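Local coordinates for protein N6 adenine specific DNA methylase (PDB 3Q87) that binds S-adenosylmethionine as the catalytic subunit of the Mtq2-Trm112 complex, which methylates the translation termination factor eRF1, at residues W3-L17 with G31-K43. Numbering follows the deposited sequence.
Sequences WYEPGEDTYTLMDAL and GTSTGVITEQLRK. With SAM (S-adenosylmethionine), chain D.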
loop_
_atom_site.group_PDB
_atom_site.type_symbol
_atom_site.label_atom_id
_atom_site.label_comp_id
_atom_site.label_asym_id
_atom_site.label_seq_id
_atom_site.Cartn_x
_atom_site.Cartn_y
_atom_site.Cartn_z
ATOM N N TRP B 3 -6.210 17.616 -5.856
ATOM C CA TRP B 3 -5.888 16.200 -6.000
ATOM C C TRP B 3 -6.462 15.687 -7.314
ATOM O O TRP B 3 -7.319 16.322 -7.911
ATOM C CB TRP B 3 -6.401 15.385 -4.807
ATOM C CG TRP B 3 -7.920 15.401 -4.647
ATOM C CD1 TRP B 3 -8.836 14.780 -5.448
ATOM C CD2 TRP B 3 -8.672 16.051 -3.612
ATOM N NE1 TRP B 3 -10.109 15.007 -4.980
ATOM C CE2 TRP B 3 -10.035 15.787 -3.856
ATOM C CE3 TRP B 3 -8.325 16.825 -2.503
ATOM C CZ2 TRP B 3 -11.047 16.281 -3.038
ATOM C CZ3 TRP B 3 -9.329 17.308 -1.690
ATOM C CH2 TRP B 3 -10.674 17.036 -1.959
ATOM N N TYR B 4 -5.980 14.546 -7.770
ATOM C CA TYR B 4 -6.445 13.990 -9.032
ATOM C C TYR B 4 -7.828 13.372 -8.859
ATOM O O TYR B 4 -8.026 12.530 -7.987
ATOM C CB TYR B 4 -5.463 12.932 -9.536
ATOM C CG TYR B 4 -5.674 12.566 -10.985
ATOM C CD1 TYR B 4 -5.070 13.313 -11.997
ATOM C CD2 TYR B 4 -6.468 11.492 -11.345
ATOM C CE1 TYR B 4 -5.253 12.998 -13.322
ATOM C CE2 TYR B 4 -6.661 11.165 -12.686
ATOM C CZ TYR B 4 -6.047 11.927 -13.671
ATOM O OH TYR B 4 -6.211 11.622 -15.011
ATOM N N GLU B 5 -8.777 13.778 -9.695
ATOM C CA GLU B 5 -10.151 13.312 -9.559
ATOM C C GLU B 5 -10.422 12.188 -10.558
ATOM O O GLU B 5 -9.774 12.126 -11.593
ATOM C CB GLU B 5 -11.107 14.482 -9.795
ATOM C CG GLU B 5 -10.959 15.590 -8.779
ATOM C CD GLU B 5 -11.625 16.890 -9.219
ATOM O OE1 GLU B 5 -12.427 16.869 -10.183
ATOM O OE2 GLU B 5 -11.338 17.936 -8.595
ATOM N N PRO B 6 -11.373 11.290 -10.242
ATOM C CA PRO B 6 -11.665 10.163 -11.138
ATOM C C PRO B 6 -12.024 10.635 -12.550
ATOM O O PRO B 6 -12.866 11.514 -12.678
ATOM C CB PRO B 6 -12.878 9.502 -10.481
ATOM C CG PRO B 6 -12.761 9.880 -9.023
ATOM C CD PRO B 6 -12.208 11.264 -9.024
ATOM N N GLY B 7 -11.375 10.070 -13.569
ATOM C CA GLY B 7 -11.602 10.428 -14.963
ATOM C C GLY B 7 -11.798 9.174 -15.796
ATOM O O GLY B 7 -11.864 8.073 -15.248
ATOM N N GLU B 8 -11.909 9.333 -17.114
ATOM C CA GLU B 8 -12.097 8.189 -18.006
ATOM C C GLU B 8 -10.911 7.232 -17.901
ATOM O O GLU B 8 -11.076 6.020 -18.007
ATOM C CB GLU B 8 -12.300 8.643 -19.458
ATOM C CG GLU B 8 -13.680 9.252 -19.715
ATOM C CD GLU B 8 -13.873 9.732 -21.154
ATOM O OE1 GLU B 8 -13.413 9.050 -22.096
ATOM O OE2 GLU B 8 -14.507 10.791 -21.343
ATOM N N ASP B 9 -9.720 7.781 -17.682
ATOM C CA ASP B 9 -8.552 6.945 -17.478
ATOM C C ASP B 9 -8.740 6.024 -16.272
ATOM O O ASP B 9 -8.551 4.818 -16.383
ATOM C CB ASP B 9 -7.254 7.767 -17.378
ATOM C CG ASP B 9 -7.283 8.834 -16.277
ATOM O OD1 ASP B 9 -8.361 9.292 -15.849
ATOM O OD2 ASP B 9 -6.183 9.237 -15.846
ATOM N N THR B 10 -9.137 6.582 -15.129
ATOM C CA THR B 10 -9.331 5.742 -13.951
ATOM C C THR B 10 -10.396 4.673 -14.227
ATOM O O THR B 10 -10.220 3.520 -13.885
ATOM C CB THR B 10 -9.672 6.538 -12.656
ATOM O OG1 THR B 10 -11.013 6.262 -12.242
ATOM C CG2 THR B 10 -9.496 8.023 -12.837
ATOM N N TYR B 11 -11.490 5.050 -14.875
ATOM C CA TYR B 11 -12.548 4.073 -15.124
ATOM C C TYR B 11 -12.167 2.936 -16.087
ATOM O O TYR B 11 -12.712 1.843 -15.997
ATOM C CB TYR B 11 -13.846 4.770 -15.543
ATOM C CG TYR B 11 -14.408 5.601 -14.417
ATOM C CD1 TYR B 11 -14.722 5.015 -13.196
ATOM C CD2 TYR B 11 -14.602 6.965 -14.556
ATOM C CE1 TYR B 11 -15.236 5.762 -12.148
ATOM C CE2 TYR B 11 -15.102 7.724 -13.508
ATOM C CZ TYR B 11 -15.422 7.114 -12.312
ATOM O OH TYR B 11 -15.929 7.854 -11.264
ATOM N N THR B 12 -11.232 3.176 -16.996
ATOM C CA THR B 12 -10.761 2.073 -17.828
ATOM C C THR B 12 -9.892 1.096 -17.008
ATOM O O THR B 12 -9.951 -0.114 -17.211
ATOM C CB THR B 12 -10.000 2.543 -19.098
ATOM O OG1 THR B 12 -8.618 2.730 -18.796
ATOM C CG2 THR B 12 -10.572 3.840 -19.628
ATOM N N LEU B 13 -9.093 1.616 -16.080
ATOM C CA LEU B 13 -8.359 0.745 -15.165
ATOM C C LEU B 13 -9.357 -0.055 -14.325
ATOM O O LEU B 13 -9.266 -1.279 -14.229
ATOM C CB LEU B 13 -7.373 1.549 -14.290
ATOM C CG LEU B 13 -6.513 0.792 -13.259
ATOM C CD1 LEU B 13 -5.845 -0.423 -13.870
ATOM C CD2 LEU B 13 -5.455 1.710 -12.588
ATOM N N MET B 14 -10.339 0.632 -13.754
ATOM C CA MET B 14 -11.340 -0.037 -12.939
ATOM C C MET B 14 -12.095 -1.117 -13.717
ATOM O O MET B 14 -12.346 -2.204 -13.191
ATOM C CB MET B 14 -12.319 0.977 -12.351
ATOM C CG MET B 14 -11.654 1.911 -11.350
ATOM S SD MET B 14 -12.765 3.139 -10.608
ATOM C CE MET B 14 -13.790 2.119 -9.535
ATOM N N ASP B 15 -12.459 -0.817 -14.962
ATOM C CA ASP B 15 -13.170 -1.786 -15.791
ATOM C C ASP B 15 -12.320 -3.034 -16.010
ATOM O O ASP B 15 -12.816 -4.153 -15.883
ATOM C CB ASP B 15 -13.580 -1.185 -17.144
ATOM C CG ASP B 15 -14.805 -0.276 -17.046
ATOM O OD1 ASP B 15 -15.451 -0.221 -15.971
ATOM O OD2 ASP B 15 -15.121 0.389 -18.055
ATOM N N ALA B 16 -11.038 -2.849 -16.314
ATOM C CA ALA B 16 -10.162 -4.001 -16.505
ATOM C C ALA B 16 -9.981 -4.839 -15.228
ATOM O O ALA B 16 -9.963 -6.074 -15.287
ATOM C CB ALA B 16 -8.826 -3.583 -17.084
ATOM N N LEU B 17 -9.846 -4.167 -14.085
ATOM C CA LEU B 17 -9.708 -4.847 -12.795
ATOM C C LEU B 17 -10.956 -5.662 -12.509
ATOM O O LEU B 17 -10.895 -6.770 -11.971
ATOM C CB LEU B 17 -9.488 -3.838 -11.662
ATOM C CG LEU B 17 -8.135 -3.107 -11.665
ATOM C CD1 LEU B 17 -8.140 -1.967 -10.675
ATOM C CD2 LEU B 17 -6.994 -4.072 -11.363
ATOM N N GLY B 31 -0.782 5.487 -5.564
ATOM C CA GLY B 31 -1.350 6.706 -6.121
ATOM C C GLY B 31 -2.873 6.651 -6.004
ATOM O O GLY B 31 -3.611 6.871 -6.963
ATOM N N THR B 32 -3.342 6.363 -4.798
ATOM C CA THR B 32 -4.750 6.128 -4.556
ATOM C C THR B 32 -5.570 7.384 -4.742
ATOM O O THR B 32 -6.765 7.302 -5.009
ATOM C CB THR B 32 -4.995 5.595 -3.120
ATOM O OG1 THR B 32 -6.388 5.364 -2.926
ATOM C CG2 THR B 32 -4.499 6.583 -2.086
ATOM N N SER B 33 -4.928 8.540 -4.593
ATOM C CA SER B 33 -5.647 9.819 -4.578
ATOM C C SER B 33 -6.771 9.795 -3.525
ATOM O O SER B 33 -6.489 9.573 -2.343
ATOM C CB SER B 33 -6.166 10.182 -5.962
ATOM O OG SER B 33 -6.636 11.524 -5.987
ATOM N N THR B 34 -8.027 10.007 -3.921
ATOM C CA THR B 34 -9.137 9.920 -2.950
ATOM C C THR B 34 -9.830 8.541 -2.864
ATOM O O THR B 34 -10.864 8.389 -2.193
ATOM C CB THR B 34 -10.214 11.047 -3.150
ATOM O OG1 THR B 34 -10.704 11.019 -4.493
ATOM C CG2 THR B 34 -9.630 12.428 -2.855
ATOM N N GLY B 35 -9.267 7.546 -3.545
ATOM C CA GLY B 35 -9.602 6.155 -3.265
ATOM C C GLY B 35 -10.733 5.525 -4.052
ATOM O O GLY B 35 -11.307 4.529 -3.615
ATOM N N VAL B 36 -11.052 6.081 -5.218
ATOM C CA VAL B 36 -12.085 5.484 -6.061
ATOM C C VAL B 36 -11.756 4.024 -6.402
ATOM O O VAL B 36 -12.624 3.163 -6.370
ATOM C CB VAL B 36 -12.368 6.338 -7.342
ATOM C CG1 VAL B 36 -11.229 6.199 -8.378
ATOM C CG2 VAL B 36 -13.712 5.993 -7.934
ATOM N N ILE B 37 -10.496 3.730 -6.700
ATOM C CA ILE B 37 -10.129 2.347 -7.004
ATOM C C ILE B 37 -10.076 1.460 -5.741
ATOM O O ILE B 37 -10.515 0.295 -5.758
ATOM C CB ILE B 37 -8.812 2.284 -7.793
ATOM C CG1 ILE B 37 -8.966 3.026 -9.123
ATOM C CG2 ILE B 37 -8.421 0.841 -8.051
ATOM C CD1 ILE B 37 -7.675 3.051 -9.960
ATOM N N THR B 38 -9.574 2.024 -4.645
ATOM C CA THR B 38 -9.599 1.354 -3.345
ATOM C C THR B 38 -11.018 0.906 -2.978
ATOM O O THR B 38 -11.234 -0.214 -2.514
ATOM C CB THR B 38 -9.047 2.268 -2.209
ATOM O OG1 THR B 38 -7.629 2.399 -2.343
ATOM C CG2 THR B 38 -9.366 1.675 -0.819
ATOM N N GLU B 39 -11.979 1.793 -3.192
ATOM C CA GLU B 39 -13.382 1.496 -2.912
ATOM C C GLU B 39 -13.863 0.215 -3.612
ATOM O O GLU B 39 -14.590 -0.593 -3.029
ATOM C CB GLU B 39 -14.260 2.679 -3.323
ATOM C CG GLU B 39 -15.646 2.681 -2.668
ATOM C CD GLU B 39 -16.434 3.946 -2.988
ATOM O OE1 GLU B 39 -16.985 4.559 -2.052
ATOM O OE2 GLU B 39 -16.496 4.333 -4.176
ATOM N N GLN B 40 -13.460 0.036 -4.863
ATOM C CA GLN B 40 -13.842 -1.155 -5.616
ATOM C C GLN B 40 -13.042 -2.388 -5.159
ATOM O O GLN B 40 -13.597 -3.483 -4.991
ATOM C CB GLN B 40 -13.656 -0.902 -7.112
ATOM C CG GLN B 40 -13.541 -2.161 -7.941
ATOM C CD GLN B 40 -12.869 -1.917 -9.280
ATOM O OE1 GLN B 40 -13.305 -2.429 -10.309
ATOM N NE2 GLN B 40 -11.804 -1.122 -9.270
ATOM N N LEU B 41 -11.743 -2.193 -4.951
ATOM C CA LEU B 41 -10.829 -3.258 -4.538
ATOM C C LEU B 41 -11.128 -3.840 -3.161
ATOM O O LEU B 41 -10.929 -5.023 -2.929
ATOM C CB LEU B 41 -9.387 -2.744 -4.535
ATOM C CG LEU B 41 -8.765 -2.477 -5.902
ATOM C CD1 LEU B 41 -7.389 -1.869 -5.760
ATOM C CD2 LEU B 41 -8.699 -3.765 -6.692
ATOM N N ARG B 42 -11.579 -3.007 -2.232
ATOM C CA ARG B 42 -11.716 -3.479 -0.861
ATOM C C ARG B 42 -12.891 -4.418 -0.671
ATOM O O ARG B 42 -13.018 -5.062 0.366
ATOM C CB ARG B 42 -11.784 -2.321 0.130
ATOM C CG ARG B 42 -13.030 -1.469 0.057
ATOM C CD ARG B 42 -12.886 -0.311 1.046
ATOM N NE ARG B 42 -14.030 0.592 1.022
ATOM C CZ ARG B 42 -15.157 0.377 1.690
ATOM N NH1 ARG B 42 -15.289 -0.715 2.434
ATOM N NH2 ARG B 42 -16.154 1.250 1.610
ATOM N N LYS B 43 -13.743 -4.507 -1.683
ATOM C CA LYS B 43 -14.886 -5.398 -1.602
ATOM C C LYS B 43 -14.451 -6.862 -1.592
ATOM O O LYS B 43 -15.099 -7.691 -0.970
ATOM C CB LYS B 43 -15.872 -5.107 -2.737
ATOM C CG LYS B 43 -16.512 -3.715 -2.619
ATOM C CD LYS B 43 -17.512 -3.419 -3.731
ATOM C CE LYS B 43 -16.826 -3.360 -5.082
ATOM N NZ LYS B 43 -17.802 -3.112 -6.186
HETATM N N SAM D . -5.773 6.378 -8.507
HETATM C CA SAM D . -6.326 7.674 -8.921
HETATM C C SAM D . -7.232 7.465 -10.144
HETATM O O SAM D . -8.121 8.265 -10.439
HETATM O OXT SAM D . -7.099 6.483 -10.870
HETATM C CB SAM D . -5.268 8.791 -9.141
HETATM C CG SAM D . -4.273 8.747 -10.328
HETATM S SD SAM D . -3.229 10.239 -10.638
HETATM C CE SAM D . -3.008 10.204 -12.430
HETATM C "C5'" SAM D . -1.581 9.725 -10.091
HETATM C "C4'" SAM D . -1.543 9.718 -8.571
HETATM O "O4'" SAM D . -0.242 9.367 -8.130
HETATM C "C3'" SAM D . -1.873 11.074 -7.964
HETATM O "O3'" SAM D . -2.820 10.880 -6.937
HETATM C "C2'" SAM D . -0.564 11.557 -7.373
HETATM O "O2'" SAM D . -0.710 12.318 -6.196
HETATM C "C1'" SAM D . 0.126 10.244 -7.083
HETATM N N9 SAM D . 1.579 10.329 -7.110
HETATM C C8 SAM D . 2.391 11.160 -7.846
HETATM N N7 SAM D . 3.672 10.855 -7.541
HETATM C C5 SAM D . 3.667 9.835 -6.631
HETATM C C6 SAM D . 4.665 9.125 -5.987
HETATM N N6 SAM D . 5.940 9.413 -6.231
HETATM N N1 SAM D . 4.334 8.118 -5.096
HETATM C C2 SAM D . 3.012 7.800 -4.836
HETATM N N3 SAM D . 2.020 8.509 -5.485
HETATM C C4 SAM D . 2.350 9.500 -6.354
HETATM O O HOH W 1 -4.015 13.202 -5.998
#
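Met14 lies against Ile37 where two nearly parallel helices (8-17 and 36-41, 16° apart, axes 10.6 Å at closest approach) pack side by side in the Rossmann-like methyltransferase fold, beside the S-adenosylmethionine pocket. Here the packing is tight: Met14 CG meets Ile37 CG1 at 3.7 Å, and a bend at chi3 (71°) carries Met14 CE to Val36 O. Gln40 slides past Met14 in the opposite direction, and Pro6 CG rests on Val36 CB at 3.9 Å. With its CG1 anti to the carbonyl carbon (chi1 -61°), Ile37 brings CD1 against Leu13 CD2 (3.7 Å) and also near the ligand carboxylate atom OXT, while its CG2 touches Leu17 CD1, the two side chains crossing at about a right angle. Toward the solvent side the contact thins, and the exposed Tyr11 grazes Val36 CG2 with the hydroxyl end of its ring. Beyond the helices, the glycine-rich turn 31-35 meets Trp3 and Tyr4, ahead of helix 8-17. Thr34 CG2 sits over one face of Trp3 in a CH-pi contact, 3.4 Å from the centroid of the five-membered ring. Tyr4 covers the ligand's sulfonium, its ring face centred under SAM CE, and Tyr4 OH is tied to Asp9 OD2. One water joins Tyr4 N, Ser33 OG and the ribose O3'. Ser33 OG donates to Tyr4 O at 2.6 Å, in the carbonyl plane and on a lone pair.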